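Local coordinates for protein UDP-glucose:anthocyanidin 3-O-glucosyltransferase (Clitoria ternatea, PDB 4REL) that is a GT-B-fold glycosyltransferase with two Rossmann-like domains that binds 3,5,7-trihydroxy-2-(4-hydroxyphenyl)-4H-chromen-4-one in a pocket, at residues A[81-86]-A[188-193]; A[88-93]-A[120-125]; A[114-119]-A[194-199]. All coordinates share one frame; numbering follows the deposited sequence.

Contact 1: A[81-86]-A[188-193]; sequences KLDLFL and KETLFS. With KMP (3,5,7-trihydroxy-2-(4-hydroxyphenyl)-4H-chromen-4-one), chain B.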
loop_
_atom_site.group_PDB
_atom_site.type_symbol
_atom_site.label_atom_id
_atom_site.label_comp_id
_atom_site.label_asym_id
_atom_site.label_seq_id
_atom_site.Cartn_x
_atom_site.Cartn_y
_atom_site.Cartn_z
ATOM N N LYS A 81 2.589 17.038 -6.594
ATOM C CA LYS A 81 3.044 17.248 -5.221
ATOM C C LYS A 81 4.175 16.304 -4.842
ATOM O O LYS A 81 5.031 16.657 -4.016
ATOM C CB LYS A 81 1.887 17.139 -4.224
ATOM C CG LYS A 81 0.961 18.358 -4.249
ATOM C CD LYS A 81 -0.250 18.146 -3.359
ATOM C CE LYS A 81 -1.026 19.439 -3.183
ATOM N NZ LYS A 81 -2.314 19.203 -2.477
ATOM N N LEU A 82 4.185 15.115 -5.440
ATOM C CA LEU A 82 5.279 14.164 -5.219
ATOM C C LEU A 82 6.585 14.734 -5.769
ATOM O O LEU A 82 7.611 14.718 -5.089
ATOM C CB LEU A 82 5.010 12.801 -5.872
ATOM C CG LEU A 82 3.648 12.115 -5.772
ATOM C CD1 LEU A 82 3.731 10.696 -6.318
ATOM C CD2 LEU A 82 3.112 12.102 -4.371
ATOM N N ASP A 83 6.552 15.213 -7.011
ATOM C CA ASP A 83 7.734 15.845 -7.603
ATOM C C ASP A 83 8.234 17.013 -6.753
ATOM O O ASP A 83 9.438 17.156 -6.517
ATOM C CB ASP A 83 7.409 16.385 -9.000
ATOM C CG ASP A 83 7.185 15.289 -10.038
ATOM O OD1 ASP A 83 7.661 14.153 -9.849
ATOM O OD2 ASP A 83 6.546 15.583 -11.070
ATOM N N LEU A 84 7.308 17.871 -6.324
ATOM C CA LEU A 84 7.684 19.078 -5.582
ATOM C C LEU A 84 8.362 18.722 -4.268
ATOM O O LEU A 84 9.377 19.326 -3.905
ATOM C CB LEU A 84 6.473 19.996 -5.355
ATOM C CG LEU A 84 5.959 20.718 -6.612
ATOM C CD1 LEU A 84 4.677 21.493 -6.322
ATOM C CD2 LEU A 84 7.028 21.667 -7.167
ATOM N N PHE A 85 7.830 17.730 -3.560
ATOM C CA PHE A 85 8.513 17.280 -2.348
ATOM C C PHE A 85 9.877 16.675 -2.663
ATOM O O PHE A 85 10.861 16.985 -2.006
ATOM C CB PHE A 85 7.694 16.255 -1.560
ATOM C CG PHE A 85 8.447 15.686 -0.388
ATOM C CD1 PHE A 85 8.668 16.463 0.746
ATOM C CD2 PHE A 85 8.971 14.406 -0.439
ATOM C CE1 PHE A 85 9.375 15.958 1.820
ATOM C CE2 PHE A 85 9.692 13.893 0.634
ATOM C CZ PHE A 85 9.887 14.666 1.766
ATOM N N LEU A 86 9.935 15.784 -3.651
ATOM C CA LEU A 86 11.206 15.137 -3.947
ATOM C C LEU A 86 12.242 16.178 -4.391
ATOM O O LEU A 86 13.438 16.016 -4.127
ATOM C CB LEU A 86 11.041 14.030 -5.001
ATOM C CG LEU A 86 10.238 12.803 -4.568
ATOM C CD1 LEU A 86 9.881 11.927 -5.784
ATOM C CD2 LEU A 86 10.989 11.983 -3.532
ATOM N N LYS A 188 7.779 12.600 -20.949
ATOM C CA LYS A 188 6.837 11.906 -20.077
ATOM C C LYS A 188 7.452 11.578 -18.705
ATOM O O LYS A 188 6.719 11.392 -17.729
ATOM C CB LYS A 188 6.314 10.629 -20.747
ATOM C CG LYS A 188 5.081 10.830 -21.631
ATOM C CD LYS A 188 4.767 9.561 -22.425
ATOM C CE LYS A 188 3.442 9.666 -23.177
ATOM N NZ LYS A 188 2.265 9.474 -22.280
ATOM N N GLU A 189 8.783 11.514 -18.630
ATOM C CA GLU A 189 9.457 11.188 -17.360
ATOM C C GLU A 189 9.246 12.292 -16.346
ATOM O O GLU A 189 9.193 13.471 -16.692
ATOM C CB GLU A 189 10.958 10.993 -17.543
ATOM C CG GLU A 189 11.339 9.880 -18.487
ATOM C CD GLU A 189 12.831 9.622 -18.497
ATOM O OE1 GLU A 189 13.440 9.689 -19.588
ATOM O OE2 GLU A 189 13.387 9.346 -17.413
ATOM N N THR A 190 9.131 11.915 -15.082
ATOM C CA THR A 190 8.948 12.904 -14.033
ATOM C C THR A 190 10.027 12.683 -12.990
ATOM O O THR A 190 10.683 11.639 -12.992
ATOM C CB THR A 190 7.566 12.776 -13.376
ATOM O OG1 THR A 190 7.439 11.474 -12.787
ATOM C CG2 THR A 190 6.450 12.987 -14.413
ATOM N N LEU A 191 10.224 13.651 -12.100
ATOM C CA LEU A 191 11.205 13.457 -11.040
ATOM C C LEU A 191 10.823 12.223 -10.234
ATOM O O LEU A 191 11.687 11.458 -9.800
ATOM C CB LEU A 191 11.298 14.693 -10.132
ATOM C CG LEU A 191 12.185 14.535 -8.899
ATOM C CD1 LEU A 191 13.603 14.178 -9.293
ATOM C CD2 LEU A 191 12.172 15.829 -8.084
ATOM N N PHE A 192 9.521 12.009 -10.068
ATOM C CA PHE A 192 9.031 10.837 -9.346
ATOM C C PHE A 192 9.389 9.548 -10.084
ATOM O O PHE A 192 9.886 8.601 -9.478
ATOM C CB PHE A 192 7.520 10.943 -9.129
ATOM C CG PHE A 192 6.907 9.738 -8.476
ATOM C CD1 PHE A 192 7.216 9.405 -7.167
ATOM C CD2 PHE A 192 5.996 8.955 -9.166
ATOM C CE1 PHE A 192 6.640 8.300 -6.558
ATOM C CE2 PHE A 192 5.417 7.847 -8.563
ATOM C CZ PHE A 192 5.739 7.523 -7.257
ATOM N N SER A 193 9.148 9.499 -11.391
ATOM C CA SER A 193 9.468 8.274 -12.125
ATOM C C SER A 193 10.964 8.002 -12.133
ATOM O O SER A 193 11.385 6.848 -12.032
ATOM C CB SER A 193 8.906 8.279 -13.557
ATOM O OG SER A 193 9.639 9.146 -14.401
HETATM C C1 KMP B . 4.810 2.367 -8.856
HETATM C C2 KMP B . 4.458 2.215 -7.525
HETATM C C3 KMP B . 3.784 3.335 -6.834
HETATM C C4 KMP B . 3.500 4.577 -7.580
HETATM C C5 KMP B . 3.895 4.636 -8.910
HETATM C C6 KMP B . 4.532 3.556 -9.528
HETATM C C9 KMP B . 3.382 3.228 -5.412
HETATM C C10 KMP B . 2.714 4.398 -4.798
HETATM C C11 KMP B . 2.477 5.615 -5.641
HETATM C C14 KMP B . 1.806 6.840 -5.104
HETATM C C15 KMP B . 1.602 7.039 -3.740
HETATM C C16 KMP B . 0.974 8.186 -3.280
HETATM C C17 KMP B . 0.539 9.145 -4.181
HETATM C C18 KMP B . 0.739 8.957 -5.543
HETATM C C19 KMP B . 1.373 7.810 -6.000
HETATM O O12 KMP B . 2.873 5.636 -6.965
HETATM O O13 KMP B . 3.608 2.180 -4.762
HETATM O O24 KMP B . -0.082 10.268 -3.724
HETATM O O27 KMP B . 2.331 4.309 -3.495
HETATM O O29 KMP B . 4.898 3.671 -10.834
HETATM O O30 KMP B . 4.721 1.062 -6.849
#

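Contact 2: A[88-93]-A[120-125]; sequences TGPDNL and SLLVAQ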
loop_
_atom_site.group_PDB
_atom_site.type_symbol
_atom_site.label_atom_id
_atom_site.label_comp_id
_atom_site.label_asym_id
_atom_site.label_seq_id
_atom_site.Cartn_x
_atom_site.Cartn_y
_atom_site.Cartn_z
ATOM N N THR A 88 12.921 18.926 -3.173
ATOM C CA THR A 88 13.530 19.656 -2.062
ATOM C C THR A 88 14.873 19.071 -1.646
ATOM O O THR A 88 15.619 19.709 -0.909
ATOM C CB THR A 88 12.631 19.725 -0.813
ATOM O OG1 THR A 88 12.365 18.404 -0.342
ATOM C CG2 THR A 88 11.321 20.408 -1.123
ATOM N N GLY A 89 15.154 17.848 -2.086
ATOM C CA GLY A 89 16.480 17.268 -1.962
ATOM C C GLY A 89 16.915 16.947 -0.546
ATOM O O GLY A 89 16.147 17.093 0.410
ATOM N N PRO A 90 18.167 16.496 -0.403
ATOM C CA PRO A 90 18.640 16.084 0.918
ATOM C C PRO A 90 18.761 17.255 1.890
ATOM O O PRO A 90 18.648 17.037 3.089
ATOM C CB PRO A 90 20.009 15.456 0.623
ATOM C CG PRO A 90 20.433 16.038 -0.707
ATOM C CD PRO A 90 19.145 16.204 -1.468
ATOM N N ASP A 91 18.969 18.474 1.403
ATOM C CA ASP A 91 19.082 19.592 2.342
ATOM C C ASP A 91 17.809 19.847 3.146
ATOM O O ASP A 91 17.873 20.193 4.325
ATOM C CB ASP A 91 19.576 20.859 1.654
ATOM C CG ASP A 91 21.060 20.814 1.388
ATOM O OD1 ASP A 91 21.763 20.065 2.111
ATOM O OD2 ASP A 91 21.518 21.511 0.465
ATOM N N ASN A 92 16.653 19.664 2.523
ATOM C CA ASN A 92 15.399 19.771 3.252
ATOM C C ASN A 92 15.310 18.672 4.304
ATOM O O ASN A 92 14.869 18.906 5.431
ATOM C CB ASN A 92 14.224 19.687 2.278
ATOM C CG ASN A 92 12.881 19.924 2.944
ATOM O OD1 ASN A 92 12.748 20.757 3.847
ATOM N ND2 ASN A 92 11.867 19.201 2.486
ATOM N N LEU A 93 15.739 17.467 3.945
ATOM C CA LEU A 93 15.745 16.375 4.911
ATOM C C LEU A 93 16.686 16.670 6.067
ATOM O O LEU A 93 16.387 16.338 7.226
ATOM C CB LEU A 93 16.135 15.052 4.243
ATOM C CG LEU A 93 15.314 14.653 3.024
ATOM C CD1 LEU A 93 15.828 13.293 2.523
ATOM C CD2 LEU A 93 13.847 14.564 3.386
ATOM N N SER A 120 17.236 10.465 1.222
ATOM C CA SER A 120 17.593 10.157 2.605
ATOM C C SER A 120 18.775 9.195 2.703
ATOM O O SER A 120 19.435 9.124 3.737
ATOM C CB SER A 120 16.383 9.655 3.414
ATOM O OG SER A 120 15.945 8.393 2.957
ATOM N N LEU A 121 19.065 8.462 1.627
ATOM C CA LEU A 121 20.262 7.632 1.630
ATOM C C LEU A 121 21.509 8.508 1.625
ATOM O O LEU A 121 22.493 8.203 2.311
ATOM C CB LEU A 121 20.265 6.663 0.437
ATOM C CG LEU A 121 21.587 5.936 0.156
ATOM C CD1 LEU A 121 22.018 5.038 1.301
ATOM C CD2 LEU A 121 21.442 5.123 -1.133
ATOM N N LEU A 122 21.466 9.600 0.865
ATOM C CA LEU A 122 22.574 10.551 0.838
ATOM C C LEU A 122 22.783 11.136 2.225
ATOM O O LEU A 122 23.926 11.336 2.666
ATOM C CB LEU A 122 22.296 11.686 -0.148
ATOM C CG LEU A 122 22.168 11.344 -1.622
ATOM C CD1 LEU A 122 21.828 12.606 -2.416
ATOM C CD2 LEU A 122 23.457 10.709 -2.122
ATOM N N VAL A 123 21.673 11.400 2.914
ATOM C CA VAL A 123 21.721 11.950 4.269
ATOM C C VAL A 123 22.386 10.942 5.205
ATOM O O VAL A 123 23.250 11.294 6.012
ATOM C CB VAL A 123 20.305 12.305 4.783
ATOM C CG1 VAL A 123 20.334 12.694 6.261
ATOM C CG2 VAL A 123 19.724 13.447 3.962
ATOM N N ALA A 124 21.983 9.683 5.091
ATOM C CA ALA A 124 22.557 8.637 5.935
ATOM C C ALA A 124 24.050 8.485 5.656
ATOM O O ALA A 124 24.847 8.312 6.578
ATOM C CB ALA A 124 21.835 7.317 5.720
ATOM N N GLN A 125 24.432 8.565 4.384
ATOM C CA GLN A 125 25.836 8.415 4.023
ATOM C C GLN A 125 26.685 9.572 4.555
ATOM O O GLN A 125 27.809 9.367 5.023
ATOM C CB GLN A 125 25.990 8.218 2.511
ATOM C CG GLN A 125 25.485 6.853 2.046
ATOM C CD GLN A 125 25.367 6.757 0.539
ATOM O OE1 GLN A 125 25.316 7.770 -0.156
ATOM N NE2 GLN A 125 25.310 5.535 0.030
#

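Contact 3: A[114-119]-A[194-199]; sequences DAFVTS and RTLNSL. With KMP (3,5,7-trihydroxy-2-(4-hydroxyphenyl)-4H-chromen-4-one), chain B.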
loop_
_atom_site.group_PDB
_atom_site.type_symbol
_atom_site.label_atom_id
_atom_site.label_comp_id
_atom_site.label_asym_id
_atom_site.label_seq_id
_atom_site.Cartn_x
_atom_site.Cartn_y
_atom_site.Cartn_z
ATOM N N ASP A 114 11.057 5.605 3.972
ATOM C CA ASP A 114 10.302 5.041 2.864
ATOM C C ASP A 114 11.266 4.990 1.682
ATOM O O ASP A 114 11.999 5.939 1.450
ATOM C CB ASP A 114 9.108 5.947 2.548
ATOM C CG ASP A 114 8.180 5.348 1.505
ATOM O OD1 ASP A 114 7.033 4.985 1.856
ATOM O OD2 ASP A 114 8.596 5.230 0.335
ATOM N N ALA A 115 11.301 3.868 0.965
ATOM C CA ALA A 115 12.251 3.687 -0.137
ATOM C C ALA A 115 12.192 4.788 -1.194
ATOM O O ALA A 115 13.184 5.043 -1.877
ATOM C CB ALA A 115 12.047 2.308 -0.802
ATOM N N PHE A 116 11.029 5.411 -1.366
ATOM C CA PHE A 116 10.891 6.444 -2.399
ATOM C C PHE A 116 11.662 7.719 -2.051
ATOM O O PHE A 116 11.957 8.525 -2.938
ATOM C CB PHE A 116 9.424 6.813 -2.655
ATOM C CG PHE A 116 8.629 5.749 -3.368
ATOM C CD1 PHE A 116 9.240 4.592 -3.847
ATOM C CD2 PHE A 116 7.259 5.910 -3.554
ATOM C CE1 PHE A 116 8.499 3.609 -4.503
ATOM C CE2 PHE A 116 6.507 4.926 -4.216
ATOM C CZ PHE A 116 7.133 3.776 -4.682
ATOM N N VAL A 117 11.954 7.925 -0.768
ATOM C CA VAL A 117 12.708 9.115 -0.368
ATOM C C VAL A 117 14.191 8.804 -0.509
ATOM O O VAL A 117 14.927 8.668 0.469
ATOM C CB VAL A 117 12.356 9.576 1.061
ATOM C CG1 VAL A 117 13.003 10.938 1.361
ATOM C CG2 VAL A 117 10.845 9.687 1.204
ATOM N N THR A 118 14.634 8.678 -1.751
ATOM C CA THR A 118 15.994 8.210 -1.995
ATOM C C THR A 118 17.049 9.215 -1.546
ATOM O O THR A 118 18.183 8.832 -1.264
ATOM C CB THR A 118 16.213 7.853 -3.467
ATOM O OG1 THR A 118 16.012 9.027 -4.261
ATOM C CG2 THR A 118 15.219 6.762 -3.903
ATOM N N SER A 119 16.685 10.493 -1.469
ATOM C CA SER A 119 17.622 11.504 -0.959
ATOM C C SER A 119 18.049 11.217 0.485
ATOM O O SER A 119 19.102 11.679 0.929
ATOM C CB SER A 119 17.030 12.912 -1.057
ATOM O OG SER A 119 16.973 13.333 -2.410
ATOM N N ARG A 194 11.773 9.054 -12.245
ATOM C CA ARG A 194 13.226 8.904 -12.240
ATOM C C ARG A 194 13.723 8.383 -10.899
ATOM O O ARG A 194 14.663 7.582 -10.831
ATOM C CB ARG A 194 13.904 10.236 -12.564
ATOM C CG ARG A 194 13.606 10.737 -13.969
ATOM C CD ARG A 194 14.366 12.020 -14.281
ATOM N NE ARG A 194 14.132 12.476 -15.649
ATOM C CZ ARG A 194 13.240 13.403 -15.988
ATOM N NH1 ARG A 194 12.497 13.985 -15.056
ATOM N NH2 ARG A 194 13.094 13.751 -17.259
ATOM N N THR A 195 13.091 8.854 -9.833
ATOM C CA THR A 195 13.405 8.396 -8.485
ATOM C C THR A 195 13.094 6.898 -8.330
ATOM O O THR A 195 13.928 6.126 -7.840
ATOM C CB THR A 195 12.631 9.229 -7.446
ATOM O OG1 THR A 195 13.046 10.601 -7.537
ATOM C CG2 THR A 195 12.897 8.729 -6.054
ATOM N N LEU A 196 11.906 6.478 -8.759
ATOM C CA LEU A 196 11.569 5.058 -8.708
ATOM C C LEU A 196 12.543 4.239 -9.550
ATOM O O LEU A 196 13.016 3.187 -9.119
ATOM C CB LEU A 196 10.112 4.808 -9.126
ATOM C CG LEU A 196 9.126 4.757 -7.946
ATOM C CD1 LEU A 196 9.220 5.998 -7.059
ATOM C CD2 LEU A 196 7.703 4.576 -8.430
ATOM N N ASN A 197 12.891 4.735 -10.732
ATOM C CA ASN A 197 13.789 3.983 -11.597
ATOM C C ASN A 197 15.211 3.854 -11.066
ATOM O O ASN A 197 15.988 3.064 -11.580
ATOM C CB ASN A 197 13.815 4.588 -12.994
ATOM C CG ASN A 197 12.527 4.357 -13.737
ATOM O OD1 ASN A 197 12.166 5.119 -14.635
ATOM N ND2 ASN A 197 11.809 3.307 -13.351
ATOM N N SER A 198 15.551 4.630 -10.042
ATOM C CA SER A 198 16.875 4.543 -9.432
ATOM C C SER A 198 16.920 3.499 -8.321
ATOM O O SER A 198 17.977 3.259 -7.736
ATOM C CB SER A 198 17.305 5.896 -8.852
ATOM O OG SER A 198 16.634 6.185 -7.631
ATOM N N LEU A 199 15.782 2.878 -8.021
ATOM C CA LEU A 199 15.720 1.972 -6.864
ATOM C C LEU A 199 16.642 0.748 -6.976
ATOM O O LEU A 199 17.112 0.231 -5.966
ATOM C CB LEU A 199 14.282 1.535 -6.596
ATOM C CG LEU A 199 13.385 2.582 -5.935
ATOM C CD1 LEU A 199 11.940 2.114 -6.021
ATOM C CD2 LEU A 199 13.805 2.819 -4.472
HETATM C C1 KMP B . 4.810 2.367 -8.856
HETATM C C2 KMP B . 4.458 2.215 -7.525
HETATM C C3 KMP B . 3.784 3.335 -6.834
HETATM C C4 KMP B . 3.500 4.577 -7.580
HETATM C C5 KMP B . 3.895 4.636 -8.910
HETATM C C6 KMP B . 4.532 3.556 -9.528
HETATM C C9 KMP B . 3.382 3.228 -5.412
HETATM C C10 KMP B . 2.714 4.398 -4.798
HETATM C C11 KMP B . 2.477 5.615 -5.641
HETATM C C14 KMP B . 1.806 6.840 -5.104
HETATM C C15 KMP B . 1.602 7.039 -3.740
HETATM C C16 KMP B . 0.974 8.186 -3.280
HETATM C C17 KMP B . 0.539 9.145 -4.181
HETATM C C18 KMP B . 0.739 8.957 -5.543
HETATM C C19 KMP B . 1.373 7.810 -6.000
HETATM O O12 KMP B . 2.873 5.636 -6.965
HETATM O O13 KMP B . 3.608 2.180 -4.762
HETATM O O24 KMP B . -0.082 10.268 -3.724
HETATM O O27 KMP B . 2.331 4.309 -3.495
HETATM O O29 KMP B . 4.898 3.671 -10.834
HETATM O O30 KMP B . 4.721 1.062 -6.849
HETATM O O HOH W 1 17.110 8.556 -6.714
#

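Contact 1: A[81-86]-A[188-193]
Leu82 reaches the ring of Phe192 with its CD1 branch. This methyl sits over the centre of one face, 3.7 Å from the ring centroid and 6° off the normal, a CH-pi contact. The same methyl also touches the ligand KMP, with CD1 3.5 Å from KMP C18, and Leu82 CD2 lies near KMP O24. Leu82 thus joins helix 80-86 to both the aromatic ring and the ligand.

Asp83 makes the polar bond of the contact. Its OD1 accepts from Phe192 N at 2.8 Å. Phe192 N lies close to the line of the CG-OD1 bond, but its N-H points off OD1, with an N-H...O angle of 140°. Phe192 lies in the first turn of helix 191-197, and this turn is capped by a capping box. Thr190 OG1 accepts from Ser193 N at 3.0 Å, and Ser193 OG accepts from Thr190 N at 2.9 Å. The carboxylate therefore sits at a helix N-terminus, where the helix dipole would probably stabilise its negative charge. The Asp83 backbone O also touches Leu191 CD2.

Leu86 packs its CB on Leu191 CD2 at 3.7 Å. Its CD1 comes to the edge of the Phe192 ring, in plane. The far rim atom Phe192 CZ approaches KMP O12 at 3.4 Å.

Contact 2: A[88-93]-A[120-125]
Two helices of the Rossmann-like N-terminal domain meet here, each of them next to the strand 110-114 of its parallel sheet in the chain. Helix 89-104 leads into that strand, and helix 119-127 follows it after a loop. The short segments approach to 8.8 Å between their axes, with a signed crossing angle of -66°.

Pro90, in the first turn of its helix, meets the other helix with ring atoms CB and CG. Its CG meets Leu122 CD1 at 4.1 Å, at the more exposed margin of the contact. Its CB touches Val123 CG2 at 3.9 Å. The same methyl lies beside Pro90 O and also meets Leu93 CB at 3.9 Å. Val123 CG2 is thus shared between two residues one turn apart. Val123 CG1 is anti to the backbone N (chi1 172°), which leaves CG2 anti to the carbonyl carbon and directed to the other helix.

Leu93 reaches further with CD1. This methyl rests on the backbone of Ser120, 3.4 Å from Ser120 N, and is 3.8 Å from Ser120 CB. Ser120 OG is engaged by Val117 O and Trp131 NE1, so its polar end is used outside this pair. Val123 also touches Ile111 of strand 110-114, and Leu93 touches Ile64 of strand 59-64.

All the cross-helix contacts are made by carbon atoms against carbon or backbone atoms. The helices are therefore held here by shape and by the burial of apolar groups, rather than by directional bonds.

Contact 3: A[114-119]-A[194-199]
The Phe116 ring carries Leu196 CD1 over the centre of one face, 3.5 Å from the centroid and 13° off the normal, a CH-pi contact. At its edge, KMP C9 lies in plane, with Phe116 CE2 3.8 Å away. Leu199 CD1 is also near the edge, at CE1. The ring also meets Phe12 edge-to-face and His17 with planes at about 45°. Leu196 has two tasks: CD1 covers the ring, while CD2 reaches the ligand at KMP C6, 3.5 Å away.

Phe116 stands in a type I turn from Asp114 to Val117, just after strand 110-114. Asp114 OD2 accepts from Phe116 N with its anti lone pair at 3.0 Å, an Asx turn. Asp114 OD1 is hydrogen-bonded to His17 ND1, and His17 NE2 is hydrogen-bonded to KMP.

At the backbone of Phe116, Thr195 CG2 packs on Phe116 O at 3.3 Å and also on Thr118 OG1. Leu199 CD2 rests against Ala115 O. A water bridges Thr118 OG1 and Ser198 OG, donating to the latter at 2.6 Å. Ser198 OG donates a hydrogen bond to Thr195 O, which also accepts from Ser198 N.

The direct contacts are van der Waals, methyl on ring, methyl or oxygen, and the polar link runs through water.

In the fold
Contacts 1 and 3 share helix 191-197 and both touch KMP. Contact 1 uses its N-terminal end and is partly buried; contact 3 uses its C-terminal part and the start of helix 199-202 and is buried. Their centres are 10 Å apart, and Phe192 CE1 lies 3.9 Å from Phe116 CD2. Contact 2 is also buried but takes no part in the KMP pocket. It joins contact 3 through the loop before helix 119-127, where Leu93 packs on Val117, and contact 1 through the successive helices 80-86 and 89-104. The chemistry differs accordingly. Contact 1 has a direct hydrogen bond to a helix start, contact 3 a water bridge, and contact 2 apolar packing.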